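Local atomic coordinates of Sex comb on midleg CG9495-PA (Drosophila melanogaster, PDB entry 1PK1), a protein that probably acts in transcriptional repression, its SAM domain assembling with that of polyhomeotic into a copolymer. Residues W17-I23 against F40-D46; N29-L33 against K71-L75. The protein carries 2 engineered substitutions. One frame throughout, in Å; residues are numbered along the deposited sequence.

In the fold
Both contacts belong to one small all-helical SAM domain, and their segments alternate along the chain: 17-23 and 29-33 sit at the two ends of helix 19-29, whereas 40-46 and 71-75 supply the partners. Their centres lie about 14 Å apart, on opposite sides of the chain's centre, yet the two meet through the core, where Phe40 CZ of contact 1 packs 3.8 Å from Ile72 CD1 of contact 2. Contact 1 is made within the subunit, with no other protein chain of the assembly touching its segments. Contact 2 reaches the SAM-SAM interface: Lys71 forms a salt bridge with Asp45 of the polyhomeotic chain, and Asn74 packs on Leu51 of that chain.

Contact 1 of 2, residues W17-I23 against F40-D46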
loop_
_atom_site.group_PDB
_atom_site.type_symbol
_atom_site.label_atom_id
_atom_site.label_comp_id
_atom_site.label_asym_id
_atom_site.label_seq_id
_atom_site.Cartn_x
_atom_site.Cartn_y
_atom_site.Cartn_z
ATOM N N TRP B 17 0.509 -18.816 12.774
ATOM C CA TRP B 17 0.133 -17.632 13.529
ATOM C C TRP B 17 -1.362 -17.500 13.758
ATOM O O TRP B 17 -2.165 -17.883 12.914
ATOM C CB TRP B 17 0.623 -16.371 12.820
ATOM C CG TRP B 17 2.103 -16.170 12.877
ATOM C CD1 TRP B 17 3.009 -16.910 13.579
ATOM C CD2 TRP B 17 2.844 -15.129 12.234
ATOM N NE1 TRP B 17 4.272 -16.392 13.416
ATOM C CE2 TRP B 17 4.199 -15.297 12.594
ATOM C CE3 TRP B 17 2.494 -14.066 11.391
ATOM C CZ2 TRP B 17 5.206 -14.442 12.138
ATOM C CZ3 TRP B 17 3.493 -13.215 10.937
ATOM C CH2 TRP B 17 4.836 -13.409 11.313
ATOM N N THR B 18 -1.720 -16.951 14.913
ATOM C CA THR B 18 -3.114 -16.717 15.259
ATOM C C THR B 18 -3.442 -15.352 14.673
ATOM O O THR B 18 -2.548 -14.655 14.195
ATOM C CB THR B 18 -3.311 -16.625 16.776
ATOM O OG1 THR B 18 -2.591 -15.490 17.275
ATOM C CG2 THR B 18 -2.807 -17.895 17.462
ATOM N N ILE B 19 -4.715 -14.971 14.714
ATOM C CA ILE B 19 -5.128 -13.671 14.210
ATOM C C ILE B 19 -4.380 -12.555 14.947
ATOM O O ILE B 19 -3.901 -11.603 14.328
ATOM C CB ILE B 19 -6.656 -13.467 14.394
ATOM C CG1 ILE B 19 -7.422 -14.441 13.490
ATOM C CG2 ILE B 19 -7.028 -12.016 14.104
ATOM C CD1 ILE B 19 -8.924 -14.499 13.763
ATOM N N GLU B 20 -4.265 -12.666 16.268
ATOM C CA GLU B 20 -3.565 -11.630 17.021
ATOM C C GLU B 20 -2.075 -11.563 16.678
ATOM O O GLU B 20 -1.489 -10.479 16.656
ATOM C CB GLU B 20 -3.752 -11.831 18.526
ATOM C CG GLU B 20 -5.168 -11.532 19.019
ATOM C CD GLU B 20 -5.697 -10.190 18.519
ATOM O OE1 GLU B 20 -4.933 -9.201 18.514
ATOM O OE2 GLU B 20 -6.884 -10.124 18.141
ATOM N N GLU B 21 -1.467 -12.712 16.408
ATOM C CA GLU B 21 -0.050 -12.741 16.051
ATOM C C GLU B 21 0.166 -12.055 14.702
ATOM O O GLU B 21 1.175 -11.384 14.502
ATOM C CB GLU B 21 0.467 -14.179 16.005
ATOM C CG GLU B 21 0.583 -14.822 17.396
ATOM C CD GLU B 21 1.135 -16.232 17.348
ATOM O OE1 GLU B 21 0.551 -17.081 16.643
ATOM O OE2 GLU B 21 2.157 -16.496 18.020
ATOM N N VAL B 22 -0.779 -12.232 13.783
ATOM C CA VAL B 22 -0.691 -11.592 12.467
ATOM C C VAL B 22 -0.805 -10.079 12.634
ATOM O O VAL B 22 -0.071 -9.306 12.006
ATOM C CB VAL B 22 -1.824 -12.073 11.524
ATOM C CG1 VAL B 22 -1.917 -11.166 10.302
ATOM C CG2 VAL B 22 -1.559 -13.509 11.084
ATOM N N ILE B 23 -1.737 -9.652 13.478
ATOM C CA ILE B 23 -1.926 -8.232 13.716
ATOM C C ILE B 23 -0.695 -7.629 14.388
ATOM O O ILE B 23 -0.292 -6.515 14.065
ATOM C CB ILE B 23 -3.183 -7.987 14.572
ATOM C CG1 ILE B 23 -4.419 -8.379 13.750
ATOM C CG2 ILE B 23 -3.245 -6.526 15.016
ATOM C CD1 ILE B 23 -5.740 -8.224 14.477
ATOM N N PHE B 40 -8.667 -6.847 10.216
ATOM C CA PHE B 40 -8.022 -8.151 10.203
ATOM C C PHE B 40 -8.750 -9.099 11.147
ATOM O O PHE B 40 -8.872 -10.292 10.869
ATOM C CB PHE B 40 -6.546 -8.026 10.590
ATOM C CG PHE B 40 -5.655 -7.695 9.432
ATOM C CD1 PHE B 40 -5.842 -6.519 8.712
ATOM C CD2 PHE B 40 -4.671 -8.588 9.020
ATOM C CE1 PHE B 40 -5.065 -6.236 7.591
ATOM C CE2 PHE B 40 -3.886 -8.320 7.901
ATOM C CZ PHE B 40 -4.084 -7.143 7.183
ATOM N N ARG B 41 -9.250 -8.565 12.257
ATOM C CA ARG B 41 -10.001 -9.384 13.204
ATOM C C ARG B 41 -11.331 -9.786 12.565
ATOM O O ARG B 41 -11.735 -10.951 12.628
ATOM C CB ARG B 41 -10.254 -8.607 14.502
ATOM C CG ARG B 41 -8.974 -8.210 15.212
ATOM C CD ARG B 41 -9.219 -7.671 16.617
ATOM N NE ARG B 41 -7.957 -7.441 17.321
ATOM C CZ ARG B 41 -7.160 -6.396 17.120
ATOM N NH1 ARG B 41 -7.485 -5.460 16.239
ATOM N NH2 ARG B 41 -6.022 -6.295 17.791
ATOM N N LYS B 42 -11.989 -8.813 11.938
ATOM C CA LYS B 42 -13.274 -9.023 11.267
ATOM C C LYS B 42 -13.170 -10.114 10.198
ATOM O O LYS B 42 -14.044 -10.979 10.093
ATOM C CB LYS B 42 -13.730 -7.707 10.622
ATOM C CG LYS B 42 -15.019 -7.779 9.803
ATOM C CD LYS B 42 -16.257 -7.877 10.673
ATOM C CE LYS B 42 -17.516 -7.672 9.836
ATOM N NZ LYS B 42 -18.751 -7.876 10.636
ATOM N N HIS B 43 -12.098 -10.076 9.412
ATOM C CA HIS B 43 -11.902 -11.059 8.353
ATOM C C HIS B 43 -11.199 -12.329 8.813
ATOM O O HIS B 43 -10.937 -13.234 8.009
ATOM C CB HIS B 43 -11.163 -10.402 7.181
ATOM C CG HIS B 43 -12.034 -9.486 6.383
ATOM N ND1 HIS B 43 -12.771 -9.919 5.297
ATOM C CD2 HIS B 43 -12.373 -8.189 6.573
ATOM C CE1 HIS B 43 -13.526 -8.929 4.858
ATOM N NE2 HIS B 43 -13.305 -7.868 5.614
ATOM N N GLU B 44 -10.918 -12.395 10.113
ATOM C CA GLU B 44 -10.273 -13.553 10.726
ATOM C C GLU B 44 -9.002 -13.932 9.984
ATOM O O GLU B 44 -8.810 -15.084 9.593
ATOM C CB GLU B 44 -11.255 -14.732 10.749
ATOM C CG GLU B 44 -12.429 -14.512 11.693
ATOM C CD GLU B 44 -13.602 -15.449 11.426
ATOM O OE1 GLU B 44 -13.406 -16.517 10.810
ATOM O OE2 GLU B 44 -14.724 -15.109 11.848
ATOM N N ILE B 45 -8.120 -12.954 9.819
ATOM C CA ILE B 45 -6.871 -13.180 9.109
ATOM C C ILE B 45 -5.808 -13.776 10.023
ATOM O O ILE B 45 -5.089 -13.056 10.717
ATOM C CB ILE B 45 -6.352 -11.854 8.485
ATOM C CG1 ILE B 45 -7.429 -11.259 7.569
ATOM C CG2 ILE B 45 -5.084 -12.104 7.671
ATOM C CD1 ILE B 45 -7.870 -12.176 6.440
ATOM N N ASP B 46 -5.733 -15.103 10.045
ATOM C CA ASP B 46 -4.729 -15.773 10.849
ATOM C C ASP B 46 -3.541 -16.024 9.929
ATOM O O ASP B 46 -3.531 -15.556 8.790
ATOM C CB ASP B 46 -5.279 -17.089 11.414
ATOM C CG ASP B 46 -5.576 -18.119 10.339
ATOM O OD1 ASP B 46 -5.784 -17.745 9.168
ATOM O OD2 ASP B 46 -5.621 -19.318 10.682
#
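Ile19, in the first turn of helix 19-29, lies over the turn that leaves helix 37-42: its CD1 is 3.5 Å from Glu44 CA and its CG1 3.9 Å from Asp46 N. The backbones are closest here, with Ile19 CA 4.0 Å from Asp46 CA, and a CA-H...O contact joins Ile19 CA to Ile45 O at 3.5 Å. Glu44, at positive phi (52°), closes a Schellman motif: Glu44 N bonds Arg41 O and Ile45 N bonds Phe40 O, both at 3.0 Å. At the start of helix 19-29, Thr18 and Glu21 form a capping box, Glu21 N to Thr18 OG1 at 3.1 Å and Thr18 N to Glu21 OE1 at 2.9 Å. Deeper, Val22 CG1 meets the ring edge of Phe40 at CD2 (4.0 Å). On the exposed flank, Glu20 OE2 bridges Arg41 NE at 3.0 Å, while Arg41 also pairs with Asp38. The contact thus joins the start of helix 19-29 to the end of helix 37-42, with Leu50 of helix 47-51 touching both Val22 and Ile45.

Contact 2 of 2, residues N29-L33 against K71-L75; sequences NDNSL and KICNL
This is a largely buried helix-to-turn contact, in which the turn following helix 19-29 packs against the long C-terminal helix 66-79. Asp30 leaves helical geometry (phi/psi -147/92°), and residues 31-33 wind into a 3-10 turn, with Leu33 N bonded to Asp30 O at 3.1 Å. The register sets Asn29 beside Leu75 and Leu33 beside Ile72, each pair with CA atoms 7.9 Å apart. Leu33, in its m,t rotamer, brings CD1 to 3.8 Å from both Ile72 CG1 and Leu75 CD1, hydrophobic packing within the helical bundle of the SAM fold; Ile26 of helix 19-29 touches Leu33 and Leu75. At the polar edge Asp30 forms an Asx turn, its OD1 accepting from Ser32 N at 3.2 Å; Ser32 OG also donates to Asp30 OD1, at 2.5 Å. Lys71 extends past Asp30, CD 3.5 Å from Asp30 OD2, and its NZ donates to Ser32 OG at 3.1 Å. The same NZ makes a salt bridge to Asp45 of the polyhomeotic chain, and Gln47 of that chain packs on Ser32 and Lys71.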
loop_
_atom_site.group_PDB
_atom_site.type_symbol
_atom_site.label_atom_id
_atom_site.label_comp_id
_atom_site.label_asym_id
_atom_site.label_seq_id
_atom_site.Cartn_x
_atom_site.Cartn_y
_atom_site.Cartn_z
ATOM N N ASN B 29 5.624 -3.827 12.709
ATOM C CA ASN B 29 6.512 -3.523 11.596
ATOM C C ASN B 29 6.128 -2.245 10.858
ATOM O O ASN B 29 6.984 -1.582 10.270
ATOM C CB ASN B 29 6.554 -4.711 10.634
ATOM C CG ASN B 29 7.500 -5.796 11.107
ATOM O OD1 ASN B 29 8.713 -5.699 10.918
ATOM N ND2 ASN B 29 6.955 -6.821 11.748
ATOM N N ASP B 30 4.845 -1.895 10.895
ATOM C CA ASP B 30 4.366 -0.690 10.229
ATOM C C ASP B 30 3.217 -0.110 11.046
ATOM O O ASP B 30 2.059 -0.478 10.860
ATOM C CB ASP B 30 3.880 -1.022 8.816
ATOM C CG ASP B 30 3.677 0.212 7.962
ATOM O OD1 ASP B 30 3.454 1.304 8.526
ATOM O OD2 ASP B 30 3.728 0.085 6.720
ATOM N N ASN B 31 3.549 0.801 11.952
ATOM C CA ASN B 31 2.566 1.425 12.818
ATOM C C ASN B 31 1.408 2.135 12.105
ATOM O O ASN B 31 0.331 2.293 12.682
ATOM C CB ASN B 31 3.282 2.399 13.756
ATOM C CG ASN B 31 2.338 3.091 14.699
ATOM O OD1 ASN B 31 1.984 4.253 14.498
ATOM N ND2 ASN B 31 1.910 2.379 15.735
ATOM N N SER B 32 1.620 2.553 10.861
ATOM C CA SER B 32 0.587 3.259 10.103
ATOM C C SER B 32 -0.566 2.356 9.670
ATOM O O SER B 32 -1.609 2.837 9.218
ATOM C CB SER B 32 1.198 3.926 8.866
ATOM O OG SER B 32 1.642 2.961 7.929
ATOM N N LEU B 33 -0.378 1.052 9.819
ATOM C CA LEU B 33 -1.397 0.075 9.441
ATOM C C LEU B 33 -2.257 -0.384 10.620
ATOM O O LEU B 33 -3.222 -1.130 10.437
ATOM C CB LEU B 33 -0.725 -1.145 8.803
ATOM C CG LEU B 33 -0.087 -0.905 7.433
ATOM C CD1 LEU B 33 0.754 -2.122 7.044
ATOM C CD2 LEU B 33 -1.183 -0.649 6.398
ATOM N N LYS B 71 1.249 -1.833 1.149
ATOM C CA LYS B 71 2.122 -1.912 2.318
ATOM C C LYS B 71 1.980 -3.270 3.000
ATOM O O LYS B 71 2.959 -3.853 3.466
ATOM C CB LYS B 71 1.791 -0.813 3.332
ATOM C CG LYS B 71 2.045 0.602 2.861
ATOM C CD LYS B 71 1.931 1.538 4.060
ATOM C CE LYS B 71 1.174 2.798 3.747
ATOM N NZ LYS B 71 0.876 3.504 5.027
ATOM N N ILE B 72 0.751 -3.773 3.067
ATOM C CA ILE B 72 0.509 -5.059 3.691
ATOM C C ILE B 72 1.138 -6.161 2.843
ATOM O O ILE B 72 1.773 -7.070 3.378
ATOM C CB ILE B 72 -1.006 -5.306 3.873
ATOM C CG1 ILE B 72 -1.549 -4.325 4.927
ATOM C CG2 ILE B 72 -1.254 -6.748 4.283
ATOM C CD1 ILE B 72 -3.062 -4.214 4.971
ATOM N N CYS B 73 0.986 -6.070 1.525
ATOM C CA CYS B 73 1.576 -7.078 0.638
ATOM C C CYS B 73 3.086 -7.096 0.823
ATOM O O CYS B 73 3.704 -8.157 0.793
ATOM C CB CYS B 73 1.262 -6.779 -0.829
ATOM S SG CYS B 73 -0.361 -7.302 -1.371
ATOM N N ASN B 74 3.667 -5.919 1.023
ATOM C CA ASN B 74 5.114 -5.803 1.212
ATOM C C ASN B 74 5.540 -6.586 2.452
ATOM O O ASN B 74 6.568 -7.261 2.445
ATOM C CB ASN B 74 5.518 -4.330 1.351
ATOM C CG ASN B 74 7.015 -4.151 1.549
ATOM O OD1 ASN B 74 7.477 -3.838 2.648
ATOM N ND2 ASN B 74 7.780 -4.364 0.485
ATOM N N LEU B 75 4.742 -6.500 3.511
ATOM C CA LEU B 75 5.042 -7.222 4.746
ATOM C C LEU B 75 4.769 -8.717 4.592
ATOM O O LEU B 75 5.502 -9.543 5.136
ATOM C CB LEU B 75 4.216 -6.660 5.906
ATOM C CG LEU B 75 4.513 -5.209 6.300
ATOM C CD1 LEU B 75 3.523 -4.758 7.367
ATOM C CD2 LEU B 75 5.949 -5.095 6.809
#